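Local coordinates for uncharacterized protein PA2218 (Pseudomonas aeruginosa, PDB 2HDW), which is of unknown function but adopts an alpha/beta hydrolase fold and is probably a hydrolase, being related in part to the S15 family of X-Pro dipeptidyl-peptidases, at residues Leu96-Glu110 with Gly124-Glu137. Sequence-based numbering, arbitrary orientation.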
ATOM      1  N   LEU A  96     -18.228  15.526   0.434  1.00 13.31           N
ATOM      2  CA  LEU A  96     -16.872  15.585  -0.098  1.00 13.05           C
ATOM      3  C   LEU A  96     -16.344  14.383  -0.867  1.00 12.68           C
ATOM      4  O   LEU A  96     -16.796  13.261  -0.671  1.00 12.42           O
ATOM      5  CB  LEU A  96     -15.907  15.856   1.057  1.00 12.94           C
ATOM      6  CG  LEU A  96     -16.166  17.109   1.888  1.00 14.98           C
ATOM      7  CD1 LEU A  96     -15.132  17.206   2.998  1.00 14.91           C
ATOM      8  CD2 LEU A  96     -16.103  18.339   0.983  1.00 16.87           C
ATOM      9  N   PRO A  97     -15.365  14.618  -1.763  1.00 12.69           N
ATOM     10  CA  PRO A  97     -14.765  13.535  -2.543  1.00 12.43           C
ATOM     11  C   PRO A  97     -13.911  12.805  -1.509  1.00 13.34           C
ATOM     12  O   PRO A  97     -13.561  13.394  -0.483  1.00 11.33           O
ATOM     13  CB  PRO A  97     -13.924  14.275  -3.580  1.00 13.60           C
ATOM     14  CG  PRO A  97     -13.477  15.504  -2.826  1.00 15.59           C
ATOM     15  CD  PRO A  97     -14.744  15.917  -2.092  1.00 14.04           C
ATOM     16  N   ALA A  98     -13.581  11.542  -1.756  1.00 12.84           N
ATOM     17  CA  ALA A  98     -12.789  10.784  -0.792  1.00 12.50           C
ATOM     18  C   ALA A  98     -11.681   9.981  -1.462  1.00 11.51           C
ATOM     19  O   ALA A  98     -11.771   9.640  -2.644  1.00 11.19           O
ATOM     20  CB  ALA A  98     -13.702   9.852   0.013  1.00 15.23           C
ATOM     21  N   ILE A  99     -10.636   9.687  -0.694  1.00 10.98           N
ATOM     22  CA  ILE A  99      -9.489   8.934  -1.198  1.00 10.64           C
ATOM     23  C   ILE A  99      -9.053   7.854  -0.210  1.00 11.15           C
ATOM     24  O   ILE A  99      -8.872   8.129   0.978  1.00  9.56           O
ATOM     25  CB  ILE A  99      -8.266   9.858  -1.420  1.00 11.26           C
ATOM     26  CG1 ILE A  99      -8.633  11.015  -2.346  1.00 12.98           C
ATOM     27  CG2 ILE A  99      -7.109   9.066  -2.005  1.00  8.49           C
ATOM     28  CD1 ILE A  99      -7.519  12.043  -2.498  1.00 13.24           C
ATOM     29  N   VAL A 100      -8.892   6.626  -0.695  1.00 10.73           N
ATOM     30  CA  VAL A 100      -8.420   5.545   0.164  1.00  9.51           C
ATOM     31  C   VAL A 100      -6.952   5.337  -0.170  1.00 10.04           C
ATOM     32  O   VAL A 100      -6.584   5.190  -1.337  1.00 10.35           O
ATOM     33  CB  VAL A 100      -9.175   4.225  -0.069  1.00  9.72           C
ATOM     34  CG1 VAL A 100      -8.467   3.094   0.683  1.00 11.22           C
ATOM     35  CG2 VAL A 100     -10.608   4.357   0.428  1.00  5.36           C
ATOM     36  N   ILE A 101      -6.117   5.324   0.859  1.00  9.38           N
ATOM     37  CA  ILE A 101      -4.686   5.172   0.666  1.00 10.62           C
ATOM     38  C   ILE A 101      -4.100   3.945   1.356  1.00  9.82           C
ATOM     39  O   ILE A 101      -4.348   3.708   2.537  1.00 10.01           O
ATOM     40  CB  ILE A 101      -3.962   6.427   1.168  1.00  8.76           C
ATOM     41  CG1 ILE A 101      -4.644   7.664   0.574  1.00 12.18           C
ATOM     42  CG2 ILE A 101      -2.496   6.376   0.777  1.00  8.28           C
ATOM     43  CD1 ILE A 101      -4.193   8.964   1.159  1.00 14.60           C
ATOM     44  N   GLY A 102      -3.320   3.173   0.603  1.00 11.23           N
ATOM     45  CA  GLY A 102      -2.689   1.985   1.150  1.00 10.17           C
ATOM     46  C   GLY A 102      -1.240   1.886   0.699  1.00 11.06           C
ATOM     47  O   GLY A 102      -0.863   2.433  -0.345  1.00 10.72           O
ATOM     48  N   GLY A 103      -0.428   1.194   1.490  1.00 10.44           N
ATOM     49  CA  GLY A 103       0.976   1.022   1.158  1.00  9.86           C
ATOM     50  C   GLY A 103       1.876   1.795   2.103  1.00  9.65           C
ATOM     51  O   GLY A 103       1.392   2.656   2.836  1.00  9.04           O
ATOM     52  N   PRO A 104       3.186   1.494   2.138  1.00  9.28           N
ATOM     53  CA  PRO A 104       3.874   0.463   1.347  1.00  9.27           C
ATOM     54  C   PRO A 104       3.500  -0.951   1.772  1.00  9.70           C
ATOM     55  O   PRO A 104       2.850  -1.149   2.797  1.00  9.85           O
ATOM     56  CB  PRO A 104       5.351   0.744   1.615  1.00  9.30           C
ATOM     57  CG  PRO A 104       5.378   2.225   1.865  1.00  9.72           C
ATOM     58  CD  PRO A 104       4.161   2.417   2.746  1.00  9.68           C
ATOM     59  N   PHE A 105       3.918  -1.932   0.977  1.00  9.53           N
ATOM     60  CA  PHE A 105       3.660  -3.338   1.280  1.00 10.22           C
ATOM     61  C   PHE A 105       4.565  -3.715   2.456  1.00 10.18           C
ATOM     62  O   PHE A 105       5.786  -3.711   2.329  1.00 12.52           O
ATOM     63  CB  PHE A 105       4.005  -4.202   0.062  1.00  8.59           C
ATOM     64  CG  PHE A 105       3.751  -5.665   0.257  1.00 12.44           C
ATOM     65  CD1 PHE A 105       2.455  -6.178   0.206  1.00 10.25           C
ATOM     66  CD2 PHE A 105       4.811  -6.541   0.485  1.00 11.12           C
ATOM     67  CE1 PHE A 105       2.221  -7.537   0.375  1.00 11.98           C
ATOM     68  CE2 PHE A 105       4.589  -7.905   0.658  1.00 11.79           C
ATOM     69  CZ  PHE A 105       3.289  -8.406   0.603  1.00 12.39           C
ATOM     70  N   GLY A 106       3.970  -4.039   3.598  1.00  9.04           N
ATOM     71  CA  GLY A 106       4.767  -4.386   4.761  1.00  9.61           C
ATOM     72  C   GLY A 106       4.907  -3.196   5.694  1.00 10.79           C
ATOM     73  O   GLY A 106       5.683  -3.223   6.655  1.00 11.76           O
ATOM     74  N   ALA A 107       4.153  -2.142   5.405  1.00  9.72           N
ATOM     75  CA  ALA A 107       4.168  -0.933   6.218  1.00 10.80           C
ATOM     76  C   ALA A 107       2.793  -0.785   6.854  1.00 11.18           C
ATOM     77  O   ALA A 107       1.833  -1.428   6.424  1.00 14.48           O
ATOM     78  CB  ALA A 107       4.477   0.282   5.349  1.00  8.44           C
ATOM     79  N   VAL A 108       2.699   0.051   7.881  1.00 11.29           N
ATOM     80  CA  VAL A 108       1.422   0.282   8.548  1.00 10.02           C
ATOM     81  C   VAL A 108       0.955   1.716   8.329  1.00 10.61           C
ATOM     82  O   VAL A 108       1.730   2.578   7.894  1.00  9.16           O
ATOM     83  CB  VAL A 108       1.510   0.004  10.066  1.00  9.93           C
ATOM     84  CG1 VAL A 108       1.727  -1.478  10.299  1.00 10.32           C
ATOM     85  CG2 VAL A 108       2.651   0.817  10.687  1.00  7.07           C
ATOM     86  N   LYS A 109      -0.311   1.961   8.645  1.00 10.19           N
ATOM     87  CA  LYS A 109      -0.926   3.270   8.473  1.00 11.40           C
ATOM     88  C   LYS A 109      -0.226   4.430   9.179  1.00 11.33           C
ATOM     89  O   LYS A 109      -0.403   5.581   8.789  1.00 13.43           O
ATOM     90  CB  LYS A 109      -2.389   3.213   8.923  1.00 11.42           C
ATOM     91  CG  LYS A 109      -2.577   2.906  10.409  1.00 12.32           C
ATOM     92  CD  LYS A 109      -4.039   2.614  10.724  1.00 11.55           C
ATOM     93  CE  LYS A 109      -4.288   2.454  12.224  1.00 11.25           C
ATOM     94  NZ  LYS A 109      -3.425   1.415  12.859  1.00  5.44           N
ATOM     95  N   GLU A 110       0.553   4.147  10.217  1.00 11.00           N
ATOM     96  CA  GLU A 110       1.240   5.222  10.928  1.00 11.29           C
ATOM     97  C   GLU A 110       2.452   5.733  10.148  1.00 11.90           C
ATOM     98  O   GLU A 110       3.051   6.750  10.502  1.00 11.52           O
ATOM     99  CB  GLU A 110       1.678   4.756  12.321  1.00 12.24           C
ATOM    100  CG  GLU A 110       0.525   4.441  13.282  1.00  9.29           C
ATOM    101  CD  GLU A 110      -0.148   3.104  12.996  1.00 11.03           C
ATOM    102  OE1 GLU A 110       0.381   2.314  12.181  1.00  9.05           O
ATOM    103  OE2 GLU A 110      -1.203   2.831  13.604  1.00 12.13           O
ATOM    104  N   GLY A 124      -8.456  19.148   1.191  1.00 16.26           N
ATOM    105  CA  GLY A 124      -9.896  19.121   0.967  1.00 14.81           C
ATOM    106  C   GLY A 124     -10.574  17.781   0.743  1.00 15.66           C
ATOM    107  O   GLY A 124     -11.767  17.738   0.438  1.00 16.06           O
ATOM    108  N   PHE A 125      -9.842  16.680   0.889  1.00 14.07           N
ATOM    109  CA  PHE A 125     -10.440  15.360   0.687  1.00 11.74           C
ATOM    110  C   PHE A 125     -10.663  14.635   2.014  1.00 11.07           C
ATOM    111  O   PHE A 125      -9.984  14.899   3.001  1.00  9.42           O
ATOM    112  CB  PHE A 125      -9.527  14.494  -0.200  1.00 12.85           C
ATOM    113  CG  PHE A 125      -9.266  15.074  -1.571  1.00 11.05           C
ATOM    114  CD1 PHE A 125     -10.092  14.758  -2.646  1.00 10.95           C
ATOM    115  CD2 PHE A 125      -8.206  15.954  -1.781  1.00 11.97           C
ATOM    116  CE1 PHE A 125      -9.865  15.309  -3.914  1.00 11.58           C
ATOM    117  CE2 PHE A 125      -7.972  16.514  -3.050  1.00 10.96           C
ATOM    118  CZ  PHE A 125      -8.803  16.188  -4.113  1.00 11.54           C
ATOM    119  N   VAL A 126     -11.641  13.738   2.039  1.00 11.43           N
ATOM    120  CA  VAL A 126     -11.881  12.921   3.221  1.00 11.47           C
ATOM    121  C   VAL A 126     -10.950  11.752   2.916  1.00 10.92           C
ATOM    122  O   VAL A 126     -11.012  11.203   1.821  1.00 11.35           O
ATOM    123  CB  VAL A 126     -13.328  12.405   3.284  1.00 11.69           C
ATOM    124  CG1 VAL A 126     -13.431  11.291   4.311  1.00 11.72           C
ATOM    125  CG2 VAL A 126     -14.276  13.542   3.638  1.00 10.27           C
ATOM    126  N   THR A 127     -10.089  11.372   3.855  1.00 11.64           N
ATOM    127  CA  THR A 127      -9.148  10.289   3.580  1.00 12.14           C
ATOM    128  C   THR A 127      -9.090   9.182   4.617  1.00 13.01           C
ATOM    129  O   THR A 127      -9.504   9.350   5.766  1.00 13.70           O
ATOM    130  CB  THR A 127      -7.727  10.838   3.388  1.00 10.67           C
ATOM    131  OG1 THR A 127      -7.280  11.433   4.610  1.00 11.21           O
ATOM    132  CG2 THR A 127      -7.709  11.886   2.281  1.00 10.51           C
ATOM    133  N   LEU A 128      -8.539   8.051   4.195  1.00 13.20           N
ATOM    134  CA  LEU A 128      -8.436   6.885   5.052  1.00 13.95           C
ATOM    135  C   LEU A 128      -7.157   6.091   4.763  1.00 14.69           C
ATOM    136  O   LEU A 128      -6.881   5.743   3.614  1.00 17.01           O
ATOM    137  CB  LEU A 128      -9.670   6.010   4.817  1.00 14.94           C
ATOM    138  CG  LEU A 128      -9.954   4.765   5.654  1.00 17.68           C
ATOM    139  CD1 LEU A 128     -10.173   5.153   7.113  1.00 20.29           C
ATOM    140  CD2 LEU A 128     -11.194   4.071   5.101  1.00 17.57           C
ATOM    141  N   ALA A 129      -6.376   5.826   5.808  1.00 13.22           N
ATOM    142  CA  ALA A 129      -5.150   5.036   5.701  1.00 10.88           C
ATOM    143  C   ALA A 129      -5.458   3.793   6.536  1.00 12.15           C
ATOM    144  O   ALA A 129      -5.822   3.901   7.707  1.00 10.95           O
ATOM    145  CB  ALA A 129      -3.956   5.804   6.289  1.00 13.04           C
ATOM    146  N   PHE A 130      -5.318   2.613   5.938  1.00 11.14           N
ATOM    147  CA  PHE A 130      -5.650   1.378   6.633  1.00 10.77           C
ATOM    148  C   PHE A 130      -4.519   0.368   6.760  1.00 11.73           C
ATOM    149  O   PHE A 130      -3.545   0.397   6.005  1.00 10.63           O
ATOM    150  CB  PHE A 130      -6.814   0.702   5.911  1.00 12.19           C
ATOM    151  CG  PHE A 130      -6.462   0.215   4.531  1.00 11.52           C
ATOM    152  CD1 PHE A 130      -5.844  -1.025   4.352  1.00 10.92           C
ATOM    153  CD2 PHE A 130      -6.711   1.008   3.412  1.00 11.05           C
ATOM    154  CE1 PHE A 130      -5.477  -1.466   3.079  1.00 10.07           C
ATOM    155  CE2 PHE A 130      -6.348   0.580   2.133  1.00 11.35           C
ATOM    156  CZ  PHE A 130      -5.730  -0.662   1.967  1.00 13.56           C
ATOM    157  N   ASP A 131      -4.663  -0.527   7.733  1.00  9.50           N
ATOM    158  CA  ASP A 131      -3.699  -1.594   7.931  1.00  9.06           C
ATOM    159  C   ASP A 131      -4.234  -2.818   7.194  1.00  9.29           C
ATOM    160  O   ASP A 131      -5.368  -3.253   7.423  1.00  6.92           O
ATOM    161  CB  ASP A 131      -3.533  -1.928   9.417  1.00  9.08           C
ATOM    162  CG  ASP A 131      -2.706  -0.897  10.158  1.00 10.44           C
ATOM    163  OD1 ASP A 131      -1.843  -0.258   9.515  1.00 11.34           O
ATOM    164  OD2 ASP A 131      -2.901  -0.741  11.384  1.00 10.63           O
ATOM    165  N   PRO A 132      -3.429  -3.378   6.277  1.00  8.36           N
ATOM    166  CA  PRO A 132      -3.836  -4.560   5.512  1.00  7.53           C
ATOM    167  C   PRO A 132      -4.174  -5.734   6.431  1.00  7.91           C
ATOM    168  O   PRO A 132      -3.733  -5.780   7.585  1.00  6.43           O
ATOM    169  CB  PRO A 132      -2.607  -4.851   4.650  1.00  5.35           C
ATOM    170  CG  PRO A 132      -2.017  -3.482   4.433  1.00  6.77           C
ATOM    171  CD  PRO A 132      -2.133  -2.858   5.803  1.00  9.28           C
ATOM    172  N   SER A 133      -4.971  -6.668   5.917  1.00  7.89           N
ATOM    173  CA  SER A 133      -5.353  -7.865   6.667  1.00  7.85           C
ATOM    174  C   SER A 133      -4.131  -8.529   7.305  1.00  7.10           C
ATOM    175  O   SER A 133      -3.058  -8.563   6.707  1.00  7.36           O
ATOM    176  CB  SER A 133      -6.042  -8.877   5.737  1.00  7.20           C
ATOM    177  OG  SER A 133      -7.386  -8.510   5.453  1.00  8.36           O
ATOM    178  N   TYR A 134      -4.303  -9.054   8.515  1.00  7.60           N
ATOM    179  CA  TYR A 134      -3.236  -9.745   9.243  1.00  7.89           C
ATOM    180  C   TYR A 134      -2.084  -8.868   9.738  1.00  9.52           C
ATOM    181  O   TYR A 134      -1.141  -9.389  10.341  1.00  8.95           O
ATOM    182  CB  TYR A 134      -2.625 -10.856   8.382  1.00  9.09           C
ATOM    183  CG  TYR A 134      -3.597 -11.863   7.822  1.00  7.94           C
ATOM    184  CD1 TYR A 134      -4.106 -12.897   8.610  1.00  7.61           C
ATOM    185  CD2 TYR A 134      -3.986 -11.802   6.487  1.00 10.07           C
ATOM    186  CE1 TYR A 134      -4.981 -13.844   8.071  1.00  7.92           C
ATOM    187  CE2 TYR A 134      -4.855 -12.741   5.940  1.00  8.89           C
ATOM    188  CZ  TYR A 134      -5.350 -13.755   6.733  1.00  9.58           C
ATOM    189  OH  TYR A 134      -6.235 -14.657   6.180  1.00 11.27           O
ATOM    190  N   THR A 135      -2.142  -7.560   9.492  1.00  7.54           N
ATOM    191  CA  THR A 135      -1.055  -6.673   9.913  1.00  9.01           C
ATOM    192  C   THR A 135      -1.501  -5.448  10.706  1.00 10.33           C
ATOM    193  O   THR A 135      -2.691  -5.143  10.783  1.00 11.12           O
ATOM    194  CB  THR A 135      -0.241  -6.168   8.697  1.00  8.75           C
ATOM    195  OG1 THR A 135      -1.028  -5.241   7.939  1.00  8.90           O
ATOM    196  CG2 THR A 135       0.149  -7.337   7.796  1.00  7.94           C
ATOM    197  N   GLY A 136      -0.530  -4.747  11.291  1.00  8.59           N
ATOM    198  CA  GLY A 136      -0.831  -3.558  12.071  1.00  8.43           C
ATOM    199  C   GLY A 136      -1.824  -3.821  13.187  1.00 10.40           C
ATOM    200  O   GLY A 136      -1.653  -4.752  13.976  1.00 10.94           O
ATOM    201  N   GLU A 137      -2.865  -2.997  13.262  1.00  8.27           N
ATOM    202  CA  GLU A 137      -3.889  -3.171  14.287  1.00 10.36           C
ATOM    203  C   GLU A 137      -5.073  -3.972  13.761  1.00 11.90           C
ATOM    204  O   GLU A 137      -6.014  -4.264  14.500  1.00 14.44           O
ATOM    205  CB  GLU A 137      -4.363  -1.810  14.800  1.00 10.15           C
ATOM    206  CG  GLU A 137      -3.271  -1.020  15.492  1.00 10.84           C
ATOM    207  CD  GLU A 137      -3.786   0.239  16.143  1.00 10.03           C
ATOM    208  OE1 GLU A 137      -4.212   1.157  15.417  1.00 13.18           O
ATOM    209  OE2 GLU A 137      -3.770   0.308  17.388  1.00 11.91           O
TER
HETATM  210  O   HOH W   1      -1.362   1.365   4.493  1.00 12.62           O
HETATM  211  O   HOH W   2       1.252  -4.284   6.218  1.00  3.12           O
HETATM  212  O   HOH W   3      -0.497  -0.289  12.888  1.00  9.43           O
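Strands 96-102 and 126-130 run parallel, axes 14° apart, paired from Ala98 with Val126 to Ile101 with Ala129 by four backbone hydrogen bonds: Val126 N to Pro97 O, Ile99 N to Val126 O, Leu128 N to Ile99 O and Ile101 N to Leu128 O. At the start of the pair Ile99 lays CD1 over one face of the Phe125 ring, 3.9 Å from its centroid, a CH-pi contact offset toward the rim; Pro97 CG touches Phe125 CD1 at 3.5 Å, and Phe363 of helix 356-366 packs on both Ile99 and Phe125. On the face bearing Ala98 and Val100, Val100 CG1 lies anti to its backbone N (chi1 170°) and meets the edge of the Phe130 ring, 3.6 Å from CE2. Asp131 OD1 accepts a nearly straight bond from Lys109 N (2.8 Å). Lys109 crosses Asp131 at about a right angle and bends at its last torsion (chi4 -55°), placing NZ 2.7 Å from Asp131 OD2, from above the carboxylate plane, while Glu137 N reaches the same oxygen from the opposite face. NZ also bonds Glu110 OE2 on its syn side and Glu137 OE1 on its anti side, both somewhat out of plane. Lys70 and Arg276 add salt bridges to Glu137 and Glu110. In this beta-alpha-beta unit of the alpha/beta hydrolase sheet, one buried ammonium bridges three carboxylates, probably offsetting their mutual repulsion and tying together the two turn regions.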